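PDB 5LNX: acyl-CoA dehydrogenase from Bacillus subtilis, which uses FAD to oxidise saturated acyl-CoA thioesters to their 2,3-dehydroacyl-CoA products, passing the electrons to an acceptor. Local coordinates for residues L118-L123 against D162-F167. Numbering follows the deposited sequence.
With FAD (flavin-adenine dinucleotide), chain S.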
ATOM      1  N   LEU D 118     -15.608  31.462  22.593  1.00 29.28           N
ATOM      2  CA  LEU D 118     -15.219  30.312  21.777  1.00 32.60           C
ATOM      3  C   LEU D 118     -16.009  30.246  20.459  1.00 40.17           C
ATOM      4  O   LEU D 118     -17.233  30.465  20.421  1.00 40.08           O
ATOM      5  CB  LEU D 118     -15.450  29.002  22.540  1.00 34.23           C
ATOM      6  CG  LEU D 118     -14.986  27.729  21.805  1.00 33.66           C
ATOM      7  CD1 LEU D 118     -13.479  27.578  21.905  1.00 34.46           C
ATOM      8  CD2 LEU D 118     -15.699  26.480  22.322  1.00 33.33           C
ATOM      9  N   GLY D 119     -15.308  29.820  19.411  1.00 39.05           N
ATOM     10  CA  GLY D 119     -15.756  29.936  18.032  1.00 34.72           C
ATOM     11  C   GLY D 119     -16.127  28.600  17.410  1.00 32.76           C
ATOM     12  O   GLY D 119     -15.550  27.563  17.724  1.00 26.04           O
ATOM     13  N   ALA D 120     -17.055  28.655  16.461  1.00 32.90           N
ATOM     14  CA  ALA D 120     -17.550  27.471  15.789  1.00 35.42           C
ATOM     15  C   ALA D 120     -17.821  27.845  14.328  1.00 37.41           C
ATOM     16  O   ALA D 120     -17.855  29.022  14.005  1.00 35.20           O
ATOM     17  CB  ALA D 120     -18.836  27.015  16.429  1.00 37.99           C
ATOM     18  N   PHE D 121     -18.121  26.842  13.498  1.00 40.43           N
ATOM     19  CA  PHE D 121     -18.159  26.989  11.998  1.00 37.88           C
ATOM     20  C   PHE D 121     -19.358  26.600  11.157  1.00 38.69           C
ATOM     21  O   PHE D 121     -19.464  26.995   9.992  1.00 54.57           O
ATOM     22  CB  PHE D 121     -16.846  26.443  11.421  1.00 41.64           C
ATOM     23  CG  PHE D 121     -16.758  26.479   9.927  1.00 38.58           C
ATOM     24  CD1 PHE D 121     -16.646  27.689   9.254  1.00 35.62           C
ATOM     25  CD2 PHE D 121     -16.737  25.293   9.195  1.00 38.59           C
ATOM     26  CE1 PHE D 121     -16.487  27.719   7.882  1.00 36.12           C
ATOM     27  CE2 PHE D 121     -16.606  25.318   7.813  1.00 39.22           C
ATOM     28  CZ  PHE D 121     -16.476  26.535   7.156  1.00 37.45           C
ATOM     29  N   ALA D 122     -20.305  25.904  11.716  1.00 32.16           N
ATOM     30  CA  ALA D 122     -21.587  25.801  11.019  1.00 29.79           C
ATOM     31  C   ALA D 122     -21.729  25.911   9.462  1.00 29.85           C
ATOM     32  O   ALA D 122     -22.475  26.766   8.935  1.00 32.89           O
ATOM     33  CB  ALA D 122     -22.724  26.585  11.679  1.00 28.58           C
ATOM     34  N   LEU D 123     -21.209  24.906   8.764  1.00 27.23           N
ATOM     35  CA  LEU D 123     -21.459  24.708   7.308  1.00 23.25           C
ATOM     36  C   LEU D 123     -22.247  23.445   6.974  1.00 22.14           C
ATOM     37  O   LEU D 123     -23.299  23.496   6.308  1.00 30.49           O
ATOM     38  CB  LEU D 123     -20.124  24.666   6.590  1.00 22.63           C
ATOM     39  CG  LEU D 123     -20.096  24.392   5.098  1.00 20.40           C
ATOM     40  CD1 LEU D 123     -20.886  25.416   4.298  1.00 19.72           C
ATOM     41  CD2 LEU D 123     -18.639  24.338   4.661  1.00 20.07           C
ATOM     42  N   ASP D 162     -19.686  30.222  21.648  1.00 32.93           N
ATOM     43  CA  ASP D 162     -20.417  31.484  21.839  1.00 34.01           C
ATOM     44  C   ASP D 162     -20.783  32.144  20.502  1.00 37.06           C
ATOM     45  O   ASP D 162     -21.832  32.791  20.370  1.00 37.93           O
ATOM     46  CB  ASP D 162     -19.563  32.475  22.654  1.00 33.29           C
ATOM     47  CG  ASP D 162     -19.164  31.934  24.010  1.00 34.30           C
ATOM     48  OD1 ASP D 162     -20.009  31.958  24.934  1.00 37.29           O
ATOM     49  OD2 ASP D 162     -18.008  31.471  24.149  1.00 34.13           O
ATOM     50  N   ILE D 163     -19.870  32.017  19.544  1.00 35.88           N
ATOM     51  CA  ILE D 163     -20.048  32.520  18.188  1.00 35.11           C
ATOM     52  C   ILE D 163     -20.050  31.341  17.217  1.00 31.55           C
ATOM     53  O   ILE D 163     -19.158  30.487  17.275  1.00 28.06           O
ATOM     54  CB  ILE D 163     -18.880  33.456  17.784  1.00 36.99           C
ATOM     55  CG1 ILE D 163     -18.888  34.748  18.607  1.00 39.93           C
ATOM     56  CG2 ILE D 163     -18.837  33.671  16.274  1.00 38.00           C
ATOM     57  CD1 ILE D 163     -19.963  35.762  18.290  1.00 40.09           C
ATOM     58  N   TYR D 164     -21.026  31.325  16.305  1.00 27.48           N
ATOM     59  CA  TYR D 164     -21.070  30.341  15.202  1.00 26.90           C
ATOM     60  C   TYR D 164     -21.095  31.030  13.830  1.00 25.26           C
ATOM     61  O   TYR D 164     -22.103  31.611  13.433  1.00 19.28           O
ATOM     62  CB  TYR D 164     -22.280  29.406  15.307  1.00 27.43           C
ATOM     63  CG  TYR D 164     -22.380  28.579  16.563  1.00 28.73           C
ATOM     64  CD1 TYR D 164     -22.732  29.168  17.768  1.00 33.11           C
ATOM     65  CD2 TYR D 164     -22.229  27.194  16.538  1.00 30.28           C
ATOM     66  CE1 TYR D 164     -22.860  28.420  18.937  1.00 32.25           C
ATOM     67  CE2 TYR D 164     -22.368  26.435  17.703  1.00 31.81           C
ATOM     68  CZ  TYR D 164     -22.687  27.061  18.895  1.00 31.96           C
ATOM     69  OH  TYR D 164     -22.803  26.347  20.063  1.00 36.27           O
ATOM     70  N   ILE D 165     -19.985  30.916  13.098  1.00 25.76           N
ATOM     71  CA  ILE D 165     -19.915  31.377  11.704  1.00 24.69           C
ATOM     72  C   ILE D 165     -20.754  30.435  10.849  1.00 25.27           C
ATOM     73  O   ILE D 165     -20.406  29.265  10.656  1.00 20.44           O
ATOM     74  CB  ILE D 165     -18.478  31.425  11.147  1.00 24.29           C
ATOM     75  CG1 ILE D 165     -17.561  32.260  12.034  1.00 26.77           C
ATOM     76  CG2 ILE D 165     -18.484  31.952   9.728  1.00 23.26           C
ATOM     77  CD1 ILE D 165     -18.140  33.568  12.559  1.00 26.98           C
ATOM     78  N   THR D 166     -21.900  30.951  10.405  1.00 28.18           N
ATOM     79  CA  THR D 166     -22.981  30.113   9.894  1.00 28.43           C
ATOM     80  C   THR D 166     -23.297  30.485   8.476  1.00 27.71           C
ATOM     81  O   THR D 166     -23.453  31.668   8.148  1.00 28.54           O
ATOM     82  CB  THR D 166     -24.287  30.239  10.724  1.00 30.82           C
ATOM     83  OG1 THR D 166     -23.994  30.119  12.116  1.00 34.18           O
ATOM     84  CG2 THR D 166     -25.284  29.126  10.352  1.00 31.37           C
ATOM     85  N   PHE D 167     -23.513  29.450   7.677  1.00 27.92           N
ATOM     86  CA  PHE D 167     -23.756  29.608   6.247  1.00 30.06           C
ATOM     87  C   PHE D 167     -25.179  29.205   5.896  1.00 27.71           C
ATOM     88  O   PHE D 167     -25.646  28.136   6.291  1.00 28.26           O
ATOM     89  CB  PHE D 167     -22.728  28.803   5.434  1.00 30.52           C
ATOM     90  CG  PHE D 167     -21.316  29.219   5.700  1.00 31.98           C
ATOM     91  CD1 PHE D 167     -20.727  30.238   4.981  1.00 31.75           C
ATOM     92  CD2 PHE D 167     -20.604  28.634   6.738  1.00 34.50           C
ATOM     93  CE1 PHE D 167     -19.436  30.640   5.262  1.00 34.32           C
ATOM     94  CE2 PHE D 167     -19.324  29.044   7.037  1.00 34.49           C
ATOM     95  CZ  PHE D 167     -18.730  30.044   6.295  1.00 34.17           C
TER
HETATM   96  PA  FAD S 402     -20.248  12.621   2.369  1.00 23.70           P
HETATM   97  O1A FAD S 402     -19.573  13.936   2.014  1.00 21.20           O
HETATM   98  O2A FAD S 402     -21.612  12.235   1.901  1.00 24.11           O
HETATM   99  O5B FAD S 402     -19.234  11.502   1.812  1.00 23.76           O
HETATM  100  C5B FAD S 402     -19.343  10.106   2.047  1.00 22.85           C
HETATM  101  C4B FAD S 402     -18.110   9.480   1.400  1.00 20.47           C
HETATM  102  O4B FAD S 402     -18.279   9.626   0.011  1.00 19.65           O
HETATM  103  C3B FAD S 402     -16.819  10.190   1.779  1.00 19.26           C
HETATM  104  O3B FAD S 402     -15.719   9.275   1.834  1.00 18.05           O
HETATM  105  C2B FAD S 402     -16.573  11.147   0.648  1.00 18.83           C
HETATM  106  O2B FAD S 402     -15.192  11.201   0.333  1.00 16.52           O
HETATM  107  C1B FAD S 402     -17.269  10.473  -0.491  1.00 19.49           C
HETATM  108  N9A FAD S 402     -17.831  11.344  -1.513  1.00 20.07           N
HETATM  109  C8A FAD S 402     -19.050  11.928  -1.555  1.00 21.10           C
HETATM  110  N7A FAD S 402     -19.207  12.583  -2.747  1.00 21.71           N
HETATM  111  C5A FAD S 402     -18.062  12.414  -3.458  1.00 21.00           C
HETATM  112  C6A FAD S 402     -17.524  12.784  -4.771  1.00 21.76           C
HETATM  113  N6A FAD S 402     -18.224  13.539  -5.631  1.00 24.15           N
HETATM  114  N1A FAD S 402     -16.299  12.331  -5.113  1.00 22.26           N
HETATM  115  C2A FAD S 402     -15.532  11.558  -4.328  1.00 19.46           C
HETATM  116  N3A FAD S 402     -15.959  11.187  -3.119  1.00 19.74           N
HETATM  117  C4A FAD S 402     -17.177  11.562  -2.649  1.00 20.60           C
HETATM  118  N1  FAD S 402     -18.772  20.315   9.552  1.00 23.31           N
HETATM  119  C2  FAD S 402     -18.745  21.660   9.717  1.00 24.04           C
HETATM  120  O2  FAD S 402     -19.404  22.347   8.926  1.00 21.94           O
HETATM  121  N3  FAD S 402     -18.035  22.285  10.681  1.00 26.15           N
HETATM  122  C4  FAD S 402     -17.302  21.601  11.569  1.00 26.86           C
HETATM  123  O4  FAD S 402     -16.648  22.184  12.469  1.00 29.24           O
HETATM  124  C4X FAD S 402     -17.300  20.129  11.465  1.00 26.08           C
HETATM  125  N5  FAD S 402     -16.586  19.379  12.331  1.00 28.69           N
HETATM  126  C5X FAD S 402     -16.602  18.029  12.248  1.00 25.87           C
HETATM  127  C6  FAD S 402     -15.924  17.323  13.208  1.00 26.07           C
HETATM  128  C7  FAD S 402     -15.862  15.952  13.171  1.00 25.20           C
HETATM  129  C7M FAD S 402     -14.988  15.301  14.213  1.00 24.31           C
HETATM  130  C8  FAD S 402     -16.603  15.228  12.103  1.00 24.49           C
HETATM  131  C8M FAD S 402     -16.602  13.728  11.980  1.00 26.11           C
HETATM  132  C9  FAD S 402     -17.316  15.935  11.166  1.00 23.59           C
HETATM  133  C9A FAD S 402     -17.362  17.322  11.186  1.00 23.53           C
HETATM  134  N10 FAD S 402     -18.143  18.089  10.261  1.00 21.40           N
HETATM  135  C10 FAD S 402     -18.097  19.500  10.376  1.00 23.54           C
HETATM  136  C1' FAD S 402     -18.863  17.457   9.144  1.00 17.21           C
HETATM  137  C2' FAD S 402     -17.836  17.045   8.064  1.00 15.39           C
HETATM  138  O2' FAD S 402     -17.158  18.148   7.434  1.00 14.28           O
HETATM  139  C3' FAD S 402     -18.486  16.145   7.022  1.00 14.32           C
HETATM  140  O3' FAD S 402     -18.603  14.838   7.582  1.00 11.87           O
HETATM  141  C4' FAD S 402     -17.696  16.135   5.722  1.00 14.90           C
HETATM  142  O4' FAD S 402     -17.787  17.431   5.106  1.00 14.83           O
HETATM  143  C5' FAD S 402     -18.162  15.027   4.745  1.00 17.01           C
HETATM  144  O5' FAD S 402     -19.561  14.972   4.458  1.00 17.39           O
HETATM  145  P   FAD S 402     -20.528  13.736   4.909  1.00 20.48           P
HETATM  146  O1P FAD S 402     -21.953  13.961   4.436  1.00 20.76           O
HETATM  147  O2P FAD S 402     -20.303  13.456   6.370  1.00 20.30           O
HETATM  148  O3P FAD S 402     -20.184  12.458   3.980  1.00 22.48           O
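F121 and F167 meet beside the flavin, with their ring planes 71° apart and their centroids 5.3 Å from each other. The F121 side chain starts with CB pointing away from residues 162-167. CG lies anti to the backbone N (chi1 178°), beside the carbonyl carbon, and although CB points away, the end of the side chain comes nearer. The two sides of the ring meet different neighbours. CD1 and CE1 run toward F167, and CE1 comes near the rim of that ring at CE2 and CZ. CD2 turns to the flavin instead, 3.6 Å from N3 of FAD, which lies near the plane of the F121 ring. CZ, at the tip, is again close to F167 CE2. L237 of helix 229-265 and V91 also touch this side chain.

The backbones run parallel. G119 pairs with I163 and A120 with Y164, which makes the short strand 119-120 an outer strand of a mixed sheet in the middle, beta domain of the acyl-CoA dehydrogenase fold. L118 O takes two N-H groups, from D162 N at 2.8 Å and from I163 N at 3.2 Å. L118 N in turn donates to D162 OD2, 2.9 Å away, which accepts through its anti lone pair. Further along, I165 N donates to A120 O. Past the regular pairing, F167 N still donates to A122 O at 3.1 Å.

On the face bearing A120 and Y164, A120 CB sits 3.4 Å from Y164 CD2. The Y164 hydroxyl is hydrogen-bonded to G159 N, and its ring meets F191 edge-to-face. L123 lays CB and CD1 against F167. Its backbone N donates to the flavin carbonyl oxygen O2 of FAD at 3.1 Å, tying the end of this segment to the pyrimidine side of the isoalloxazine.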